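Local coordinates for insecticidal crystal protein Cry7Cal (Bacillus thuringiensis, PDB 5ZI1), which is an insecticidal three-domain Cry toxin, thought to bind receptors on the gut cells of susceptible insects and to damage their membranes, at residues R304-W315 with N364-P374; G31-L39 with L97-S105. All blocks are in the same frame, centred on the assembly; numbering follows the deposited sequence.

Contact 1. Residues R304-W315 with N364-P374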
# COMPACT_ATOMS: atom_id res chain seq x y z
N ARG A 304 -11.56 2.75 -33.12
CA ARG A 304 -11.91 3.06 -34.50
C ARG A 304 -10.75 3.83 -35.11
O ARG A 304 -9.91 4.38 -34.39
CB ARG A 304 -13.21 3.86 -34.61
CG ARG A 304 -13.09 5.30 -34.17
CD ARG A 304 -14.44 6.00 -34.24
NE ARG A 304 -14.39 7.29 -33.57
CZ ARG A 304 -14.31 8.47 -34.18
NH1 ARG A 304 -14.26 9.58 -33.46
NH2 ARG A 304 -14.28 8.53 -35.50
N VAL A 305 -10.71 3.85 -36.44
CA VAL A 305 -9.65 4.46 -37.23
C VAL A 305 -10.12 5.83 -37.70
O VAL A 305 -11.25 5.99 -38.16
CB VAL A 305 -9.29 3.57 -38.44
CG1 VAL A 305 -8.15 4.18 -39.23
CG2 VAL A 305 -8.94 2.16 -37.98
N VAL A 306 -9.24 6.82 -37.58
CA VAL A 306 -9.51 8.16 -38.08
C VAL A 306 -8.35 8.55 -38.98
O VAL A 306 -7.23 8.06 -38.83
CB VAL A 306 -9.71 9.19 -36.96
CG1 VAL A 306 -10.94 8.85 -36.13
CG2 VAL A 306 -8.47 9.26 -36.09
N GLU A 307 -8.63 9.47 -39.91
CA GLU A 307 -7.65 9.90 -40.91
C GLU A 307 -7.71 11.42 -41.09
O GLU A 307 -8.13 11.92 -42.14
CB GLU A 307 -7.88 9.16 -42.23
CG GLU A 307 -6.77 9.31 -43.25
CD GLU A 307 -6.74 8.17 -44.26
OE1 GLU A 307 -5.65 7.84 -44.76
OE2 GLU A 307 -7.81 7.58 -44.56
N PRO A 308 -7.29 12.19 -40.07
CA PRO A 308 -7.26 13.66 -40.22
C PRO A 308 -6.17 14.11 -41.16
O PRO A 308 -6.25 15.16 -41.80
CB PRO A 308 -6.98 14.15 -38.79
CG PRO A 308 -6.29 13.02 -38.14
CD PRO A 308 -6.93 11.78 -38.71
N ASN A 309 -5.09 13.32 -41.19
CA ASN A 309 -3.95 13.47 -42.08
C ASN A 309 -3.10 12.21 -41.91
O ASN A 309 -3.11 11.33 -42.78
CB ASN A 309 -3.13 14.72 -41.80
CG ASN A 309 -3.13 15.10 -40.32
OD1 ASN A 309 -2.37 14.54 -39.53
ND2 ASN A 309 -3.91 16.12 -39.96
N ASP A 310 -2.41 12.09 -40.78
CA ASP A 310 -2.03 10.76 -40.34
C ASP A 310 -3.29 9.90 -40.23
O ASP A 310 -4.42 10.41 -40.18
CB ASP A 310 -1.37 10.79 -38.97
CG ASP A 310 -0.32 11.87 -38.84
OD1 ASP A 310 0.59 11.96 -39.70
OD2 ASP A 310 -0.40 12.62 -37.84
N ARG A 311 -3.09 8.59 -40.14
CA ARG A 311 -4.19 7.66 -39.91
C ARG A 311 -3.80 6.74 -38.77
O ARG A 311 -2.64 6.31 -38.68
CB ARG A 311 -4.55 6.88 -41.21
CG ARG A 311 -5.06 5.44 -41.03
CD ARG A 311 -5.60 4.85 -42.38
NE ARG A 311 -6.92 5.42 -42.71
CZ ARG A 311 -8.06 4.75 -42.71
NH1 ARG A 311 -8.06 3.46 -42.40
NH2 ARG A 311 -9.21 5.36 -43.02
N PHE A 312 -4.73 6.47 -37.85
CA PHE A 312 -4.42 5.80 -36.59
C PHE A 312 -5.70 5.49 -35.85
O PHE A 312 -6.69 6.22 -35.95
CB PHE A 312 -3.52 6.66 -35.70
CG PHE A 312 -4.07 8.02 -35.46
CD1 PHE A 312 -4.97 8.25 -34.41
CD2 PHE A 312 -3.72 9.08 -36.30
CE1 PHE A 312 -5.49 9.51 -34.20
CE2 PHE A 312 -4.24 10.35 -36.08
CZ PHE A 312 -5.13 10.56 -35.03
N ALA A 313 -5.66 4.41 -35.07
CA ALA A 313 -6.80 4.04 -34.25
C ALA A 313 -6.80 4.85 -32.95
O ALA A 313 -5.75 5.29 -32.48
CB ALA A 313 -6.78 2.55 -33.96
N ILE A 314 -8.01 5.06 -32.41
CA ILE A 314 -8.26 5.66 -31.11
C ILE A 314 -9.32 4.81 -30.43
O ILE A 314 -10.22 4.27 -31.09
CB ILE A 314 -8.74 7.13 -31.19
CG1 ILE A 314 -10.09 7.19 -31.90
CG2 ILE A 314 -7.70 8.04 -31.87
CD1 ILE A 314 -10.75 8.56 -31.88
N TRP A 315 -9.25 4.71 -29.10
CA TRP A 315 -10.27 3.95 -28.39
C TRP A 315 -11.58 4.70 -28.44
O TRP A 315 -11.62 5.91 -28.26
CB TRP A 315 -9.90 3.70 -26.92
CG TRP A 315 -8.63 2.98 -26.65
CD1 TRP A 315 -7.62 2.75 -27.53
CD2 TRP A 315 -8.22 2.41 -25.41
NE1 TRP A 315 -6.60 2.06 -26.92
CE2 TRP A 315 -6.95 1.84 -25.61
CE3 TRP A 315 -8.81 2.32 -24.15
CZ2 TRP A 315 -6.25 1.19 -24.60
CZ3 TRP A 315 -8.11 1.67 -23.15
CH2 TRP A 315 -6.85 1.12 -23.38
N ASN A 364 -3.17 13.65 -32.20
CA ASN A 364 -3.18 14.51 -33.37
C ASN A 364 -4.15 15.65 -33.13
O ASN A 364 -5.32 15.40 -32.82
CB ASN A 364 -3.59 13.74 -34.62
CG ASN A 364 -3.55 14.61 -35.84
OD1 ASN A 364 -4.52 15.28 -36.19
ND2 ASN A 364 -2.40 14.64 -36.49
N LYS A 365 -3.67 16.89 -33.27
CA LYS A 365 -4.52 18.07 -33.12
C LYS A 365 -4.52 18.83 -34.45
O LYS A 365 -3.51 19.41 -34.84
CB LYS A 365 -4.04 18.96 -31.98
CG LYS A 365 -5.01 20.07 -31.65
CD LYS A 365 -4.52 20.88 -30.46
CE LYS A 365 -5.59 21.82 -29.92
NZ LYS A 365 -5.83 22.99 -30.81
N SER A 366 -5.67 18.82 -35.11
CA SER A 366 -5.85 19.50 -36.39
C SER A 366 -7.19 20.23 -36.41
O SER A 366 -7.32 21.30 -35.83
CB SER A 366 -5.76 18.48 -37.54
OG SER A 366 -4.54 17.76 -37.48
N ALA A 367 -8.18 19.66 -37.10
CA ALA A 367 -9.52 20.22 -36.99
C ALA A 367 -10.15 19.81 -35.66
O ALA A 367 -11.00 20.54 -35.14
CB ALA A 367 -10.40 19.76 -38.15
N THR A 368 -9.76 18.65 -35.13
CA THR A 368 -10.15 18.19 -33.81
C THR A 368 -8.92 17.59 -33.15
O THR A 368 -7.84 17.52 -33.75
CB THR A 368 -11.30 17.19 -33.87
OG1 THR A 368 -11.75 16.91 -32.54
CG2 THR A 368 -10.86 15.89 -34.53
N TRP A 369 -9.07 17.16 -31.90
CA TRP A 369 -7.94 16.77 -31.05
C TRP A 369 -8.13 15.32 -30.64
O TRP A 369 -9.00 15.01 -29.81
CB TRP A 369 -7.85 17.72 -29.86
CG TRP A 369 -6.57 17.66 -29.10
CD1 TRP A 369 -5.57 16.75 -29.25
CD2 TRP A 369 -6.16 18.55 -28.04
NE1 TRP A 369 -4.55 17.02 -28.36
CE2 TRP A 369 -4.89 18.11 -27.61
CE3 TRP A 369 -6.73 19.66 -27.43
CZ2 TRP A 369 -4.19 18.76 -26.58
CZ3 TRP A 369 -6.03 20.31 -26.42
CH2 TRP A 369 -4.78 19.86 -26.00
N TYR A 370 -7.35 14.42 -31.23
CA TYR A 370 -7.43 12.99 -30.99
C TYR A 370 -6.38 12.55 -29.98
O TYR A 370 -5.26 13.06 -29.96
CB TYR A 370 -7.23 12.19 -32.29
CG TYR A 370 -8.35 12.35 -33.30
CD1 TYR A 370 -9.64 11.91 -33.01
CD2 TYR A 370 -8.12 12.91 -34.56
CE1 TYR A 370 -10.66 12.04 -33.92
CE2 TYR A 370 -9.13 13.05 -35.48
CZ TYR A 370 -10.40 12.61 -35.16
OH TYR A 370 -11.42 12.74 -36.08
N GLN A 371 -6.73 11.56 -29.16
CA GLN A 371 -5.78 10.90 -28.28
C GLN A 371 -5.80 9.42 -28.62
O GLN A 371 -6.88 8.84 -28.77
CB GLN A 371 -6.11 11.13 -26.80
CG GLN A 371 -6.60 12.51 -26.50
CD GLN A 371 -5.49 13.54 -26.43
OE1 GLN A 371 -4.30 13.22 -26.30
NE2 GLN A 371 -5.87 14.81 -26.50
N ALA A 372 -4.63 8.82 -28.75
CA ALA A 372 -4.54 7.49 -29.33
C ALA A 372 -3.64 6.60 -28.48
O ALA A 372 -2.53 7.00 -28.11
CB ALA A 372 -4.03 7.55 -30.78
N VAL A 373 -4.12 5.40 -28.19
CA VAL A 373 -3.29 4.32 -27.67
C VAL A 373 -3.43 3.14 -28.63
O VAL A 373 -4.24 2.22 -28.39
CB VAL A 373 -3.70 3.94 -26.24
CG1 VAL A 373 -2.81 2.81 -25.74
CG2 VAL A 373 -3.61 5.18 -25.30
N PRO A 374 -2.68 3.11 -29.74
CA PRO A 374 -2.90 2.05 -30.74
C PRO A 374 -2.30 0.72 -30.34
O PRO A 374 -2.65 -0.30 -30.96
CB PRO A 374 -2.24 2.62 -32.01
CG PRO A 374 -1.28 3.65 -31.54
CD PRO A 374 -1.80 4.19 -30.23
O HOH W 1 -13.61 11.70 -35.63
O HOH W 2 -7.35 6.44 -27.70
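V306 and Y370 meet from opposite directions: CG2 of V306 stands 3.8 Å from the centroid of the Y370 ring, 8° off its normal, a CH-pi contact over one face, while T368 CG2 lies against the other face. I314 CD1 reaches Y370 CD1 at 3.7 Å, and P308 CG approaches Y370 CE2 from a slant. NH1 of R304 donates to a water close to the Y370 hydroxyl. F312 CE1 lies 3.7 Å from Y370 CB, which sits at the edge of the F312 ring; the two ring planes stand at 75°. CZ of F312 also rests on N364 CB.

Two asparagines and a serine link the hairpin ends. ND2 of N309 donates to S366 OG at 3.0 Å, with the hydroxyl in the amide plane, and S366 OG in turn donates to N364 OD1; the bond from N364 ND2 to N309 OD1 is weak. D310 OD2 is held by Y268. At the far end, W315 NE1 donates to V373 O at 2.8 Å, and a second water ties W315 N to Q371 O.

Turns 307-311 and 366-368 close two hairpins of the beta-prism middle domain, whose apical loops are associated with receptor binding in related toxins. Strand segments 312-315 and 369-374 are nearly perpendicular (97°), belonging to separate antiparallel sheets, and P448 of strand 448-454 touches W315 and V373.

Contact 2. Residues G31-L39 with L97-S105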
# COMPACT_ATOMS: atom_id res chain seq x y z
N GLY A 31 10.83 -12.89 16.00
CA GLY A 31 11.43 -12.47 17.26
C GLY A 31 12.62 -13.30 17.74
O GLY A 31 12.92 -13.31 18.93
N THR A 32 13.29 -13.99 16.82
CA THR A 32 14.52 -14.70 17.16
C THR A 32 15.71 -13.76 17.01
O THR A 32 15.70 -12.84 16.18
CB THR A 32 14.71 -15.94 16.27
OG1 THR A 32 15.04 -15.54 14.94
CG2 THR A 32 13.45 -16.79 16.24
N ALA A 33 16.75 -13.99 17.81
CA ALA A 33 17.91 -13.12 17.73
C ALA A 33 18.67 -13.34 16.42
O ALA A 33 19.15 -12.38 15.81
CB ALA A 33 18.83 -13.32 18.93
N GLY A 34 18.76 -14.59 15.97
CA GLY A 34 19.48 -14.88 14.74
C GLY A 34 18.82 -14.26 13.53
O GLY A 34 19.48 -13.63 12.69
N GLY A 35 17.50 -14.41 13.41
CA GLY A 35 16.79 -13.76 12.33
C GLY A 35 16.82 -12.25 12.44
O GLY A 35 16.99 -11.55 11.44
N ILE A 36 16.65 -11.72 13.66
CA ILE A 36 16.75 -10.28 13.88
C ILE A 36 18.09 -9.75 13.37
O ILE A 36 18.16 -8.68 12.77
CB ILE A 36 16.54 -9.94 15.37
CG1 ILE A 36 15.05 -9.98 15.74
CG2 ILE A 36 17.11 -8.58 15.71
CD1 ILE A 36 14.32 -8.67 15.60
N ILE A 37 19.16 -10.51 13.59
CA ILE A 37 20.48 -10.10 13.12
C ILE A 37 20.51 -10.08 11.59
O ILE A 37 21.06 -9.15 10.98
CB ILE A 37 21.57 -11.02 13.69
CG1 ILE A 37 21.80 -10.71 15.18
CG2 ILE A 37 22.87 -10.86 12.90
CD1 ILE A 37 22.65 -11.75 15.90
N GLY A 38 19.90 -11.08 10.96
CA GLY A 38 19.84 -11.09 9.51
C GLY A 38 19.01 -9.95 8.95
O GLY A 38 19.35 -9.37 7.91
N LEU A 39 17.90 -9.62 9.62
CA LEU A 39 17.10 -8.48 9.19
C LEU A 39 17.89 -7.18 9.28
O LEU A 39 17.88 -6.37 8.35
CB LEU A 39 15.81 -8.39 10.01
CG LEU A 39 14.96 -7.19 9.60
CD1 LEU A 39 14.59 -7.33 8.14
CD2 LEU A 39 13.71 -7.05 10.43
N LEU A 97 24.77 -7.21 19.39
CA LEU A 97 23.72 -8.23 19.45
C LEU A 97 24.25 -9.59 18.99
O LEU A 97 23.87 -10.63 19.53
CB LEU A 97 22.53 -7.80 18.61
CG LEU A 97 21.27 -8.65 18.78
CD1 LEU A 97 20.90 -8.77 20.26
CD2 LEU A 97 20.12 -8.04 17.99
N GLU A 98 25.15 -9.59 18.01
CA GLU A 98 25.69 -10.85 17.51
C GLU A 98 26.65 -11.46 18.51
O GLU A 98 26.59 -12.67 18.78
CB GLU A 98 26.37 -10.62 16.16
CG GLU A 98 26.56 -11.89 15.37
CD GLU A 98 26.89 -11.61 13.91
OE1 GLU A 98 26.90 -12.57 13.12
OE2 GLU A 98 27.12 -10.41 13.57
N ALA A 99 27.55 -10.65 19.08
CA ALA A 99 28.48 -11.16 20.09
C ALA A 99 27.75 -11.75 21.28
O ALA A 99 28.19 -12.75 21.85
CB ALA A 99 29.42 -10.04 20.55
N TRP A 100 26.63 -11.15 21.67
CA TRP A 100 25.90 -11.68 22.82
C TRP A 100 25.17 -12.96 22.46
O TRP A 100 25.16 -13.93 23.22
CB TRP A 100 24.92 -10.63 23.36
CG TRP A 100 23.82 -11.26 24.19
CD1 TRP A 100 23.93 -11.75 25.45
CD2 TRP A 100 22.46 -11.47 23.79
NE1 TRP A 100 22.71 -12.26 25.87
CE2 TRP A 100 21.80 -12.10 24.86
CE3 TRP A 100 21.73 -11.19 22.63
CZ2 TRP A 100 20.46 -12.45 24.81
CZ3 TRP A 100 20.40 -11.54 22.58
CH2 TRP A 100 19.77 -12.16 23.66
N GLN A 101 24.54 -12.97 21.28
CA GLN A 101 23.79 -14.14 20.84
C GLN A 101 24.68 -15.39 20.76
O GLN A 101 24.22 -16.50 21.06
CB GLN A 101 23.14 -13.83 19.49
CG GLN A 101 22.92 -15.01 18.59
CD GLN A 101 21.64 -15.74 18.91
OE1 GLN A 101 21.19 -15.77 20.07
NE2 GLN A 101 21.02 -16.31 17.88
N ASN A 102 25.95 -15.22 20.42
CA ASN A 102 26.87 -16.34 20.31
C ASN A 102 27.62 -16.64 21.62
O ASN A 102 28.55 -17.45 21.61
CB ASN A 102 27.86 -16.06 19.18
CG ASN A 102 27.17 -16.00 17.83
OD1 ASN A 102 26.23 -16.76 17.57
ND2 ASN A 102 27.61 -15.08 16.97
N ASN A 103 27.23 -16.03 22.73
CA ASN A 103 27.89 -16.29 24.00
C ASN A 103 27.02 -15.77 25.13
O ASN A 103 27.50 -15.04 26.00
CB ASN A 103 29.28 -15.64 24.01
CG ASN A 103 30.12 -16.06 25.21
OD1 ASN A 103 29.70 -16.90 26.01
ND2 ASN A 103 31.29 -15.44 25.36
N ARG A 104 25.73 -16.12 25.12
CA ARG A 104 24.74 -15.53 26.01
C ARG A 104 25.09 -15.60 27.49
O ARG A 104 24.65 -14.76 28.28
CB ARG A 104 23.39 -16.20 25.80
CG ARG A 104 22.80 -15.94 24.45
CD ARG A 104 21.36 -16.34 24.47
NE ARG A 104 20.71 -16.05 23.20
CZ ARG A 104 19.40 -15.84 23.08
NH1 ARG A 104 18.63 -15.89 24.16
NH2 ARG A 104 18.88 -15.58 21.89
N SER A 105 25.86 -16.61 27.90
CA SER A 105 26.19 -16.74 29.31
C SER A 105 27.22 -15.72 29.76
O SER A 105 27.42 -15.56 30.97
CB SER A 105 26.69 -18.16 29.61
OG SER A 105 27.96 -18.40 29.01
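I37 drives its CD1 methyl against the backbone of helix 73-101, 3.6 Å from E98 CA. Its CG1 lies anti to the carbonyl carbon and the chain then runs on extended (chi2 168°), which carries the methyl against E98 CA and CB and near Q101 CB. L97 flanks it on the buried side: L97 CG is 4.2 Å from I37 CG1, and L97 CD2 meets I36 CG2 at 3.8 Å. This apolar cluster is the close part of the contact. L97 continues it onto V113 and W165, and I36 onto F153 and F27.

Toward the N-terminal end of helix 33-47 the packing becomes more polar. The A33 methyl sits 3.6 Å from Q101 OE1 and also touches R104 NH2. Q101, bent at chi2 (84°), presents that oxygen to R104, whose NE and NH2 grip it side-on in the guanidinium plane, NH2 at 2.9 Å. The same guanidinium lays one face over W100 CH2, and its NH1 forms a salt bridge with E164 of helix 141-165; together these probably fix its rotation. On the looser solvent side, G34 N and Q101 NE2, both donors, lie 3.4 Å apart without a bond, and E98 lends its aliphatic CB and CG to I37 while its chain runs on extended. T32 caps its own helix, OG1 accepting from G35 N.

The axes of segments 33-39 and 97-101 lie 10.2 Å apart at 158°, a nearly antiparallel pairing of amphipathic helices characteristic of the alpha-helical bundle that forms the N-terminal domain of three-domain Cry toxins.

Overall arrangement
Contact 1 and contact 2 lie in different domains of this chain, the three-domain toxin portion of a longer protein, on opposite sides of its centre: their centres are 64 Å apart and their nearest atoms about 39 Å, so neither touches the other. Along the chain they follow in series, contact 2 closing before contact 1 opens. Contact 2 belongs to the helical N-terminal domain, which in this family is generally linked to membrane insertion and pore formation; contact 1 belongs to the mainly beta middle domain, usually associated with receptor recognition. One pairs helices within a bundle, the other joins strands of two sheets, and each joins parts of a single domain.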